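Local coordinates for protein endo-beta-1,4-glucanase (Ampullaria crossean, PDB 5XBU) that is a family 45 glycoside hydrolase that probably cleaves internal beta-1,4-glucosidic bonds of cellulose, at residues G79-L84 / V165-D170; H14-F19 / G128-N133. One frame throughout, in Å; residues are numbered along the deposited sequence.

Contact 1 of 2, residues G79-L84 / V165-D170; sequences GKCVRL and VPCPGD
One face of the Arg83 guanidinium meets CG1 of Val165, with Arg83 NH1 3.3 Å from that methyl; this holds for one of two deposited conformers of Arg83. The two side chains cross at about a right angle. Arg83 CG runs anti to the backbone N, and a bend at chi3 (-65°) turns NE aside, while NH1 is also salt-bridged to Glu163. These groups lie at the margin of the double-psi beta-barrel characteristic of GH45 enzymes, where strand 81-86 pairs antiparallel with strand 160-165 and the chain then turns off toward helix 169-175. Here the pairing consists of one direct bond and one water bridge. Val165 N donates to Cys81 O over 2.9 Å, almost straight (165°), but from above the carbonyl plane. In the other direction Cys81 N and Val165 O stand 4.0 Å apart, too far for a direct bond, and a water fills in: it accepts from Cys81 N and donates to Val165 O at 2.7 Å. Beyond this water the Cys81-Cys167 disulfide ties the departing chain back to the strand. Both cysteines place SG anti to their own carbonyl carbon, and the bridge twists by 104° about the S-S bond. The Cys81 side chain rests on Val105 and Met107 of strand 104-108. Val165 CG2 packs 4.1 Å from Cys81 CB, on the strand side of the bridge. Pro168, directly after Cys167, is the N-cap residue of helix 169-175, so the disulfide ties the chain to strand 81-86 just before that helix begins. The proline ring comes up beside the bridge, Pro168 CD 4.1 Å from Cys81 SG, and the partner sulfur, Cys167 SG, sits 3.3 Å from the carbonyl oxygen of Gly79.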
loop_
_atom_site.group_PDB
_atom_site.type_symbol
_atom_site.label_atom_id
_atom_site.label_comp_id
_atom_site.label_asym_id
_atom_site.label_seq_id
_atom_site.Cartn_x
_atom_site.Cartn_y
_atom_site.Cartn_z
ATOM N N GLY A 79 -8.469 -5.174 4.917
ATOM C CA GLY A 79 -9.742 -4.883 4.324
ATOM C C GLY A 79 -10.070 -3.423 4.162
ATOM O O GLY A 79 -11.110 -3.100 3.565
ATOM N N LYS A 80 -9.214 -2.517 4.628
ATOM C CA LYS A 80 -9.403 -1.099 4.320
ATOM C C LYS A 80 -9.056 -0.853 2.869
ATOM O O LYS A 80 -8.267 -1.575 2.277
ATOM C CB LYS A 80 -8.480 -0.208 5.178
ATOM C CG LYS A 80 -8.756 -0.229 6.665
ATOM C CD LYS A 80 -10.057 0.500 6.954
ATOM C CE LYS A 80 -10.215 0.785 8.441
ATOM N NZ LYS A 80 -9.232 1.813 8.975
ATOM N N CYS A 81 -9.643 0.190 2.304
ATOM C CA CYS A 81 -9.282 0.642 0.972
ATOM C C CYS A 81 -8.649 2.025 1.039
ATOM O O CYS A 81 -9.000 2.871 1.873
ATOM C CB CYS A 81 -10.497 0.668 0.043
ATOM S SG CYS A 81 -10.981 -1.018 -0.442
ATOM N N VAL A 82 -7.694 2.237 0.141
ATOM C CA VAL A 82 -6.979 3.493 0.026
ATOM C C VAL A 82 -7.051 3.962 -1.428
ATOM O O VAL A 82 -6.855 3.171 -2.357
ATOM C CB VAL A 82 -5.517 3.399 0.518
ATOM C CG1 VAL A 82 -5.482 3.153 2.029
ATOM C CG2 VAL A 82 -4.693 2.398 -0.228
ATOM N N ARG A 83 -7.335 5.245 -1.617
ATOM C CA ARG A 83 -7.256 5.859 -2.933
ATOM C C ARG A 83 -5.883 6.486 -3.049
ATOM O O ARG A 83 -5.475 7.262 -2.173
ATOM C CB ARG A 83 -8.328 6.927 -3.117
ATOM C CG ARG A 83 -8.205 7.624 -4.472
ATOM C CD ARG A 83 -9.301 8.617 -4.757
ATOM N NE ARG A 83 -10.606 7.968 -4.863
ATOM C CZ ARG A 83 -11.605 8.174 -4.021
ATOM N NH1 ARG A 83 -11.451 9.018 -3.009
ATOM N NH2 ARG A 83 -12.761 7.550 -4.200
ATOM N N LEU A 84 -5.168 6.118 -4.106
ATOM C CA LEU A 84 -3.831 6.601 -4.380
ATOM C C LEU A 84 -3.862 7.445 -5.650
ATOM O O LEU A 84 -4.301 6.965 -6.703
ATOM C CB LEU A 84 -2.848 5.455 -4.528
ATOM C CG LEU A 84 -2.835 4.449 -3.367
ATOM C CD1 LEU A 84 -1.716 3.454 -3.561
ATOM C CD2 LEU A 84 -2.676 5.162 -2.026
ATOM N N VAL A 165 -10.699 5.280 1.932
ATOM C CA VAL A 165 -12.012 5.486 1.330
ATOM C C VAL A 165 -12.834 4.229 1.559
ATOM O O VAL A 165 -12.283 3.135 1.724
ATOM C CB VAL A 165 -11.898 5.767 -0.194
ATOM C CG1 VAL A 165 -11.102 7.016 -0.453
ATOM C CG2 VAL A 165 -11.234 4.606 -0.939
ATOM N N PRO A 166 -14.154 4.342 1.528
ATOM C CA PRO A 166 -14.968 3.125 1.517
ATOM C C PRO A 166 -14.587 2.242 0.336
ATOM O O PRO A 166 -14.342 2.716 -0.774
ATOM C CB PRO A 166 -16.398 3.655 1.367
ATOM C CG PRO A 166 -16.334 5.058 1.802
ATOM C CD PRO A 166 -14.970 5.566 1.501
ATOM N N CYS A 167 -14.549 0.936 0.555
ATOM C CA CYS A 167 -14.208 0.042 -0.546
ATOM C C CYS A 167 -15.323 -0.017 -1.579
ATOM O O CYS A 167 -16.504 -0.033 -1.230
ATOM C CB CYS A 167 -13.929 -1.382 -0.067
ATOM S SG CYS A 167 -12.415 -1.557 0.898
ATOM N N PRO A 168 -14.970 -0.089 -2.855
ATOM C CA PRO A 168 -15.953 -0.411 -3.877
ATOM C C PRO A 168 -16.640 -1.730 -3.533
ATOM O O PRO A 168 -16.066 -2.612 -2.883
ATOM C CB PRO A 168 -15.092 -0.517 -5.137
ATOM C CG PRO A 168 -13.874 0.407 -4.844
ATOM C CD PRO A 168 -13.619 0.077 -3.417
ATOM N N GLY A 169 -17.886 -1.870 -3.993
ATOM C CA GLY A 169 -18.688 -3.004 -3.562
ATOM C C GLY A 169 -18.085 -4.351 -3.917
ATOM O O GLY A 169 -18.199 -5.310 -3.158
ATOM N N ASP A 170 -17.440 -4.450 -5.077
ATOM C CA ASP A 170 -16.864 -5.736 -5.450
ATOM C C ASP A 170 -15.726 -6.122 -4.516
ATOM O O ASP A 170 -15.594 -7.293 -4.142
ATOM C CB ASP A 170 -16.379 -5.723 -6.894
ATOM C CG ASP A 170 -15.231 -4.760 -7.116
ATOM O OD1 ASP A 170 -15.422 -3.549 -6.891
ATOM O OD2 ASP A 170 -14.144 -5.215 -7.528
HETATM O O HOH W 1 -11.726 1.512 3.819
#

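Contact 2 of 2, residues H14-F19 / G128-N133; sequences HGVRRF and GTNHVN
His14 CB rests against the Asn130 carboxamide, 3.5 Å from Asn130 CG, and the imidazole and amide planes are nearly parallel, 9° apart. Asn130 ND2 approaches the ring obliquely, 3.7 Å from His14 CG. At the other branch of the amide, Asn130 OD1 touches Val16 CG2 at 3.5 Å, the two side chains crossing at about a right angle. Val132 CG1, anti to its carbonyl carbon (chi1 -65°), lies 3.7 Å from Gly15 O and makes an apolar contact with Val16 CG2 at 4.0 Å. No direct hydrogen bond joins the segments; two waters do so. One donates to the backbone oxygens of His14 and Asn130. The other donates to Asn130 OD1 and accepts from Arg18 NH2 at 2.8 Å, lying in the guanidinium plane at its edge, while Val16 CG1 lies over one guanidinium face, toward its rim. Farther out, Asp12 holds this side in shape: its OD2 is salt-bridged to Arg18 NE, and its OD1 accepts from the backbone N of both His14 and Val16. The His14 bond closes an Asx turn in the loop of the beta-hairpin formed by strands 10-11 and 17-19, here meeting a surface loop directly and through water bridges.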
loop_
_atom_site.group_PDB
_atom_site.type_symbol
_atom_site.label_atom_id
_atom_site.label_comp_id
_atom_site.label_asym_id
_atom_site.label_seq_id
_atom_site.Cartn_x
_atom_site.Cartn_y
_atom_site.Cartn_z
ATOM N N HIS A 14 7.982 18.405 10.336
ATOM C CA HIS A 14 8.191 17.156 11.057
ATOM C C HIS A 14 8.785 16.083 10.168
ATOM O O HIS A 14 8.892 14.936 10.594
ATOM C CB HIS A 14 6.879 16.672 11.665
ATOM C CG HIS A 14 6.240 17.704 12.523
ATOM N ND1 HIS A 14 5.165 18.466 12.114
ATOM C CD2 HIS A 14 6.599 18.182 13.733
ATOM C CE1 HIS A 14 4.862 19.339 13.059
ATOM N NE2 HIS A 14 5.711 19.180 14.061
ATOM N N GLY A 15 9.149 16.437 8.930
ATOM C CA GLY A 15 9.756 15.520 7.999
ATOM C C GLY A 15 8.800 14.728 7.136
ATOM O O GLY A 15 9.258 13.934 6.317
ATOM N N VAL A 16 7.502 14.926 7.280
ATOM C CA VAL A 16 6.518 14.125 6.557
ATOM C C VAL A 16 6.257 14.792 5.206
ATOM O O VAL A 16 5.858 15.958 5.144
ATOM C CB VAL A 16 5.221 14.004 7.353
ATOM C CG1 VAL A 16 4.201 13.242 6.549
ATOM C CG2 VAL A 16 5.488 13.282 8.679
ATOM N N ARG A 17 6.441 14.043 4.125
ATOM C CA ARG A 17 6.190 14.596 2.802
ATOM C C ARG A 17 4.699 14.723 2.543
ATOM O O ARG A 17 3.928 13.773 2.757
ATOM C CB ARG A 17 6.880 13.749 1.736
ATOM C CG ARG A 17 8.382 13.974 1.724
ATOM C CD ARG A 17 9.046 13.165 0.637
ATOM N NE ARG A 17 10.496 13.319 0.623
ATOM C CZ ARG A 17 11.166 14.225 -0.091
ATOM N NH1 ARG A 17 10.522 15.113 -0.836
ATOM N NH2 ARG A 17 12.477 14.216 -0.041
ATOM N N ARG A 18 4.301 15.913 2.086
ATOM C CA ARG A 18 2.909 16.248 1.843
ATOM C C ARG A 18 2.782 16.988 0.526
ATOM O O ARG A 18 3.751 17.533 0.006
ATOM C CB ARG A 18 2.357 17.122 2.962
ATOM C CG ARG A 18 2.470 16.417 4.346
ATOM C CD ARG A 18 1.759 17.211 5.423
ATOM N NE ARG A 18 1.907 16.537 6.721
ATOM C CZ ARG A 18 1.186 15.503 7.173
ATOM N NH1 ARG A 18 0.201 14.984 6.449
ATOM N NH2 ARG A 18 1.470 14.977 8.370
ATOM N N PHE A 19 1.556 17.064 0.024
ATOM C CA PHE A 19 1.295 17.700 -1.268
ATOM C C PHE A 19 -0.040 18.397 -1.143
ATOM O O PHE A 19 -1.057 17.726 -0.987
ATOM C CB PHE A 19 1.281 16.630 -2.365
ATOM C CG PHE A 19 1.131 17.141 -3.756
ATOM C CD1 PHE A 19 2.238 17.539 -4.479
ATOM C CD2 PHE A 19 -0.099 17.105 -4.386
ATOM C CE1 PHE A 19 2.106 17.946 -5.780
ATOM C CE2 PHE A 19 -0.241 17.496 -5.674
ATOM C CZ PHE A 19 0.858 17.922 -6.361
ATOM N N GLY A 128 0.506 9.764 11.299
ATOM C CA GLY A 128 0.133 10.668 12.384
ATOM C C GLY A 128 1.192 10.840 13.428
ATOM O O GLY A 128 1.081 11.743 14.272
ATOM N N THR A 129 2.217 10.002 13.397
ATOM C CA THR A 129 3.260 10.059 14.395
ATOM C C THR A 129 4.552 10.632 13.865
ATOM O O THR A 129 5.556 10.631 14.591
ATOM C CB THR A 129 3.531 8.701 15.036
ATOM O OG1 THR A 129 4.049 7.790 14.058
ATOM C CG2 THR A 129 2.286 8.147 15.686
ATOM N N ASN A 130 4.557 11.111 12.618
ATOM C CA ASN A 130 5.719 11.782 12.024
ATOM C C ASN A 130 6.915 10.860 11.854
ATOM O O ASN A 130 8.069 11.325 11.810
ATOM C CB ASN A 130 6.087 13.064 12.761
ATOM C CG ASN A 130 4.924 14.010 12.830
ATOM O OD1 ASN A 130 4.218 14.190 11.863
ATOM N ND2 ASN A 130 4.721 14.629 13.971
ATOM N N HIS A 131 6.671 9.561 11.744
ATOM C CA HIS A 131 7.715 8.631 11.368
ATOM C C HIS A 131 7.628 8.371 9.870
ATOM O O HIS A 131 6.542 8.201 9.315
ATOM C CB HIS A 131 7.533 7.329 12.132
ATOM C CG HIS A 131 7.832 7.465 13.587
ATOM N ND1 HIS A 131 6.877 7.711 14.558
ATOM C CD2 HIS A 131 9.011 7.398 14.230
ATOM C CE1 HIS A 131 7.472 7.803 15.738
ATOM N NE2 HIS A 131 8.761 7.586 15.564
ATOM N N VAL A 132 8.787 8.354 9.215
ATOM C CA VAL A 132 8.824 8.229 7.766
ATOM C C VAL A 132 9.823 7.158 7.352
ATOM O O VAL A 132 10.696 6.735 8.125
ATOM C CB VAL A 132 9.165 9.577 7.088
ATOM C CG1 VAL A 132 8.076 10.553 7.334
ATOM C CG2 VAL A 132 10.551 10.090 7.517
ATOM N N ASN A 133 9.681 6.701 6.104
ATOM C CA ASN A 133 10.685 5.830 5.521
ATOM C C ASN A 133 11.902 6.630 5.064
ATOM O O ASN A 133 11.967 7.850 5.222
ATOM C CB ASN A 133 10.123 4.919 4.413
ATOM C CG ASN A 133 9.631 5.652 3.181
ATOM O OD1 ASN A 133 9.966 6.807 2.937
ATOM N ND2 ASN A 133 8.817 4.958 2.391
HETATM O O HOH W 2 10.266 12.552 11.411
HETATM O O HOH W 3 3.246 16.160 10.180
#

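In the fold
Contacts 1 and 2 sit in separate parts of the chain, their centres 23 Å apart and their nearest atoms about 10 Å apart, without touching. Both reach the same curled sheet: strand 81-86 of contact 1 pairs with strand 160-165, which pairs with strand 22-30, and that strand in turn pairs with strand 17-19 of contact 2. The segments alternate along the chain. Contact 1, centred about 12 Å from the chain centre, joins strand 81-86 covalently to the loop leading into helix 169-175; contact 2, about 16 Å out, joins two loops by water and van der Waals contact. The enzyme is in its apo form, so no bound ligand relates either contact to the substrate cleft.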